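Local atomic coordinates of probable acetyltransferase (Pseudomonas aeruginosa PAO1, PDB entry 2EUI), a protein that probably transfers an acyl group, as a member of the GNAT acetyltransferase family, though its substrate is not established. Residues A[41-51]-A[61-69]. Sequence-based numbering, arbitrary orientation.
Sequences RLRRKESVIYL and LGFCQLYPS
The ring of Y67 takes the CB of S47 at its edge, near the ring plane, 3.4 Å from CD1 of Y67; serine is small enough to let the tyrosine lie close to the chain here. The ring of Y50 carries CG1 of V48, two residues back on the same strand, over part of one face, offset toward the rim, while CD1 of L66 from the partner strand comes to its CD2 obliquely, at 4.0 Å; such branched aliphatic groups suit an apolar aromatic surface. Bends at chi2 and chi3 turn the R41 guanidinium back to the E46 carboxylate, which meets its edge in plane in a salt bridge, modelled implausibly short and so of doubtful length. R41 also makes cation-pi contacts with F37 and with F70 of the second subunit.

On the face shared with Y67, the long aliphatic part of Q65, its CG anti to the backbone N (chi1 -173°), packs on I49, CG of Q65 lying 3.7 Å from CG1 of I49. Farther along, CD2 of L51 packs against CB of F63 at 3.7 Å. Two antiparallel hydrogen-bonded pairs join the strands: V48 N to L66 O at 3.0 Å with L66 N to V48 O, and Y50 N to C64 O with C64 N to Y50 O, the last two both 2.8 Å.

A Schellman motif at K45 ends helix 31-44 and lets the chain turn into strand 48-53, which forms a hairpin with strand 60-71 in the GNAT sheet. Helix 11-24 covers I49, L51 and F63, whose apolar side chains suit this buried face; helix 92-109 packs on Y50 on the other, where H102 meets its ring edge-to-face. At the Y67 end, F70 of the second subunit meets the Y67 ring edge-to-face, and its S72 hydrogen-bonds the Y67 hydroxyl. Across strand 60-71 from strand 48-53, strand 76-86 continues the sheet, its side chains touching C64, L66 and P68.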
loop_
_atom_site.group_PDB
_atom_site.type_symbol
_atom_site.label_atom_id
_atom_site.label_comp_id
_atom_site.label_asym_id
_atom_site.label_seq_id
_atom_site.Cartn_x
_atom_site.Cartn_y
_atom_site.Cartn_z
ATOM N N ARG A 41 6.040 -4.533 12.553
ATOM C CA ARG A 41 4.655 -4.524 12.092
ATOM C C ARG A 41 3.680 -4.842 13.211
ATOM O O ARG A 41 2.694 -4.126 13.394
ATOM C CB ARG A 41 4.480 -5.506 10.926
ATOM C CG ARG A 41 4.064 -4.817 9.629
ATOM C CD ARG A 41 4.873 -3.547 9.390
ATOM N NE ARG A 41 6.220 -3.868 8.950
ATOM C CZ ARG A 41 7.271 -3.065 9.081
ATOM N NH1 ARG A 41 7.156 -1.873 9.655
ATOM N NH2 ARG A 41 8.448 -3.455 8.623
ATOM N N LEU A 42 3.949 -5.913 13.954
ATOM C CA LEU A 42 3.093 -6.276 15.076
ATOM C C LEU A 42 3.175 -5.176 16.121
ATOM O O LEU A 42 2.169 -4.591 16.503
ATOM C CB LEU A 42 3.536 -7.604 15.706
ATOM C CG LEU A 42 3.175 -8.899 14.973
ATOM C CD1 LEU A 42 3.822 -10.091 15.653
ATOM C CD2 LEU A 42 1.670 -9.047 14.957
ATOM N N ARG A 43 4.389 -4.876 16.559
ATOM C CA ARG A 43 4.608 -3.850 17.574
ATOM C C ARG A 43 4.046 -2.457 17.230
ATOM O O ARG A 43 3.428 -1.812 18.080
ATOM C CB ARG A 43 6.106 -3.757 17.892
ATOM C CG ARG A 43 6.458 -2.914 19.104
ATOM C CD ARG A 43 7.959 -2.918 19.357
ATOM N NE ARG A 43 8.447 -4.171 19.937
ATOM C CZ ARG A 43 8.317 -4.501 21.221
ATOM N NH1 ARG A 43 7.712 -3.669 22.058
ATOM N NH2 ARG A 43 8.799 -5.652 21.669
ATOM N N ARG A 44 4.247 -1.993 15.999
ATOM C CA ARG A 44 3.747 -0.674 15.607
ATOM C C ARG A 44 2.305 -0.722 15.130
ATOM O O ARG A 44 1.697 0.313 14.880
ATOM C CB ARG A 44 4.625 -0.066 14.506
ATOM C CG ARG A 44 6.068 0.109 14.914
ATOM C CD ARG A 44 6.967 0.618 13.796
ATOM N NE ARG A 44 8.363 0.364 14.153
ATOM C CZ ARG A 44 9.420 0.772 13.459
ATOM N NH1 ARG A 44 9.263 1.476 12.346
ATOM N NH2 ARG A 44 10.637 0.459 13.875
ATOM N N LYS A 45 1.764 -1.928 15.007
ATOM C CA LYS A 45 0.391 -2.106 14.547
ATOM C C LYS A 45 0.211 -1.475 13.173
ATOM O O LYS A 45 -0.740 -0.740 12.933
ATOM C CB LYS A 45 -0.586 -1.493 15.557
ATOM C CG LYS A 45 -0.562 -2.209 16.901
ATOM C CD LYS A 45 -1.564 -1.640 17.892
ATOM C CE LYS A 45 -1.111 -0.292 18.437
ATOM N NZ LYS A 45 -2.088 0.249 19.427
ATOM N N GLU A 46 1.136 -1.788 12.274
ATOM C CA GLU A 46 1.118 -1.251 10.918
ATOM C C GLU A 46 0.467 -2.186 9.912
ATOM O O GLU A 46 0.383 -1.875 8.724
ATOM C CB GLU A 46 2.542 -0.955 10.458
ATOM C CG GLU A 46 3.330 -0.090 11.410
ATOM C CD GLU A 46 4.651 0.301 10.822
ATOM O OE1 GLU A 46 5.334 -0.597 10.287
ATOM O OE2 GLU A 46 5.005 1.499 10.894
ATOM N N SER A 47 0.017 -3.339 10.380
ATOM C CA SER A 47 -0.631 -4.295 9.502
ATOM C C SER A 47 -1.511 -5.187 10.340
ATOM O O SER A 47 -1.381 -5.223 11.562
ATOM C CB SER A 47 0.401 -5.156 8.784
ATOM O OG SER A 47 0.895 -6.155 9.652
ATOM N N VAL A 48 -2.419 -5.890 9.678
ATOM C CA VAL A 48 -3.308 -6.818 10.347
ATOM C C VAL A 48 -2.881 -8.179 9.832
ATOM O O VAL A 48 -2.877 -8.414 8.625
ATOM C CB VAL A 48 -4.789 -6.584 9.971
ATOM C CG1 VAL A 48 -5.673 -7.594 10.679
ATOM C CG2 VAL A 48 -5.203 -5.181 10.332
ATOM N N ILE A 49 -2.502 -9.057 10.752
ATOM C CA ILE A 49 -2.075 -10.407 10.415
ATOM C C ILE A 49 -3.058 -11.417 10.998
ATOM O O ILE A 49 -3.230 -11.491 12.210
ATOM C CB ILE A 49 -0.669 -10.687 10.991
ATOM C CG1 ILE A 49 0.361 -9.848 10.235
ATOM C CG2 ILE A 49 -0.351 -12.194 10.946
ATOM C CD1 ILE A 49 1.768 -9.994 10.750
ATOM N N TYR A 50 -3.713 -12.191 10.139
ATOM C CA TYR A 50 -4.647 -13.200 10.622
ATOM C C TYR A 50 -3.949 -14.550 10.658
ATOM O O TYR A 50 -3.183 -14.885 9.759
ATOM C CB TYR A 50 -5.891 -13.277 9.730
ATOM C CG TYR A 50 -6.778 -12.063 9.814
ATOM C CD1 TYR A 50 -7.338 -11.665 11.028
ATOM C CD2 TYR A 50 -7.027 -11.283 8.687
ATOM C CE1 TYR A 50 -8.120 -10.512 11.119
ATOM C CE2 TYR A 50 -7.807 -10.129 8.763
ATOM C CZ TYR A 50 -8.347 -9.749 9.981
ATOM O OH TYR A 50 -9.094 -8.594 10.059
ATOM N N LEU A 51 -4.218 -15.306 11.717
ATOM C CA LEU A 51 -3.626 -16.621 11.919
ATOM C C LEU A 51 -4.684 -17.713 11.976
ATOM O O LEU A 51 -5.640 -17.611 12.747
ATOM C CB LEU A 51 -2.834 -16.659 13.236
ATOM C CG LEU A 51 -1.720 -15.635 13.449
ATOM C CD1 LEU A 51 -1.137 -15.755 14.859
ATOM C CD2 LEU A 51 -0.657 -15.839 12.388
ATOM N N LEU A 61 -1.465 -23.104 10.998
ATOM C CA LEU A 61 -1.739 -23.836 9.758
ATOM C C LEU A 61 -1.515 -22.927 8.572
ATOM O O LEU A 61 -1.243 -23.377 7.455
ATOM C CB LEU A 61 -3.184 -24.335 9.749
ATOM C CG LEU A 61 -3.628 -25.098 11.007
ATOM C CD1 LEU A 61 -5.131 -25.111 11.070
ATOM C CD2 LEU A 61 -3.061 -26.512 11.008
ATOM N N GLY A 62 -1.638 -21.632 8.824
ATOM C CA GLY A 62 -1.445 -20.664 7.766
ATOM C C GLY A 62 -1.631 -19.260 8.305
ATOM O O GLY A 62 -2.027 -19.070 9.459
ATOM N N PHE A 63 -1.340 -18.264 7.482
ATOM C CA PHE A 63 -1.505 -16.911 7.945
ATOM C C PHE A 63 -1.777 -15.965 6.787
ATOM O O PHE A 63 -1.557 -16.292 5.623
ATOM C CB PHE A 63 -0.265 -16.473 8.724
ATOM C CG PHE A 63 0.906 -16.174 7.854
ATOM C CD1 PHE A 63 1.063 -14.916 7.288
ATOM C CD2 PHE A 63 1.816 -17.168 7.536
ATOM C CE1 PHE A 63 2.107 -14.658 6.415
ATOM C CE2 PHE A 63 2.868 -16.913 6.659
ATOM C CZ PHE A 63 3.013 -15.661 6.100
ATOM N N CYS A 64 -2.242 -14.776 7.130
ATOM C CA CYS A 64 -2.575 -13.767 6.143
ATOM C C CYS A 64 -2.133 -12.374 6.626
ATOM O O CYS A 64 -2.125 -12.102 7.825
ATOM C CB CYS A 64 -4.090 -13.828 5.914
ATOM S SG CYS A 64 -4.770 -12.492 4.979
ATOM N N GLN A 65 -1.732 -11.509 5.702
ATOM C CA GLN A 65 -1.335 -10.156 6.089
ATOM C C GLN A 65 -1.869 -9.087 5.142
ATOM O O GLN A 65 -1.794 -9.210 3.914
ATOM C CB GLN A 65 0.192 -10.010 6.212
ATOM C CG GLN A 65 0.632 -8.654 6.773
ATOM C CD GLN A 65 2.124 -8.602 7.115
ATOM O OE1 GLN A 65 2.983 -8.984 6.305
ATOM N NE2 GLN A 65 2.434 -8.121 8.315
ATOM N N LEU A 66 -2.430 -8.044 5.736
ATOM C CA LEU A 66 -2.968 -6.944 4.968
ATOM C C LEU A 66 -2.359 -5.666 5.498
ATOM O O LEU A 66 -2.041 -5.573 6.681
ATOM C CB LEU A 66 -4.494 -6.883 5.111
ATOM C CG LEU A 66 -5.328 -8.105 4.708
ATOM C CD1 LEU A 66 -5.353 -9.129 5.828
ATOM C CD2 LEU A 66 -6.727 -7.657 4.412
ATOM N N TYR A 67 -2.172 -4.690 4.616
ATOM C CA TYR A 67 -1.640 -3.393 5.024
ATOM C C TYR A 67 -2.723 -2.342 4.860
ATOM O O TYR A 67 -3.327 -2.222 3.799
ATOM C CB TYR A 67 -0.422 -2.998 4.188
ATOM C CG TYR A 67 0.738 -3.947 4.322
ATOM C CD1 TYR A 67 1.141 -4.411 5.576
ATOM C CD2 TYR A 67 1.426 -4.401 3.197
ATOM C CE1 TYR A 67 2.200 -5.311 5.706
ATOM C CE2 TYR A 67 2.487 -5.300 3.315
ATOM C CZ TYR A 67 2.867 -5.750 4.572
ATOM O OH TYR A 67 3.923 -6.620 4.704
ATOM N N PRO A 68 -2.985 -1.567 5.919
ATOM C CA PRO A 68 -4.002 -0.511 5.896
ATOM C C PRO A 68 -3.624 0.632 4.945
ATOM O O PRO A 68 -2.472 1.062 4.913
ATOM C CB PRO A 68 -4.041 -0.055 7.346
ATOM C CG PRO A 68 -2.605 -0.192 7.751
ATOM C CD PRO A 68 -2.247 -1.551 7.194
ATOM N N SER A 69 -4.590 1.108 4.163
ATOM C CA SER A 69 -4.347 2.209 3.236
ATOM C C SER A 69 -5.598 3.065 3.047
ATOM O O SER A 69 -6.609 2.836 3.703
ATOM C CB SER A 69 -3.862 1.686 1.881
ATOM O OG SER A 69 -3.299 2.748 1.118
#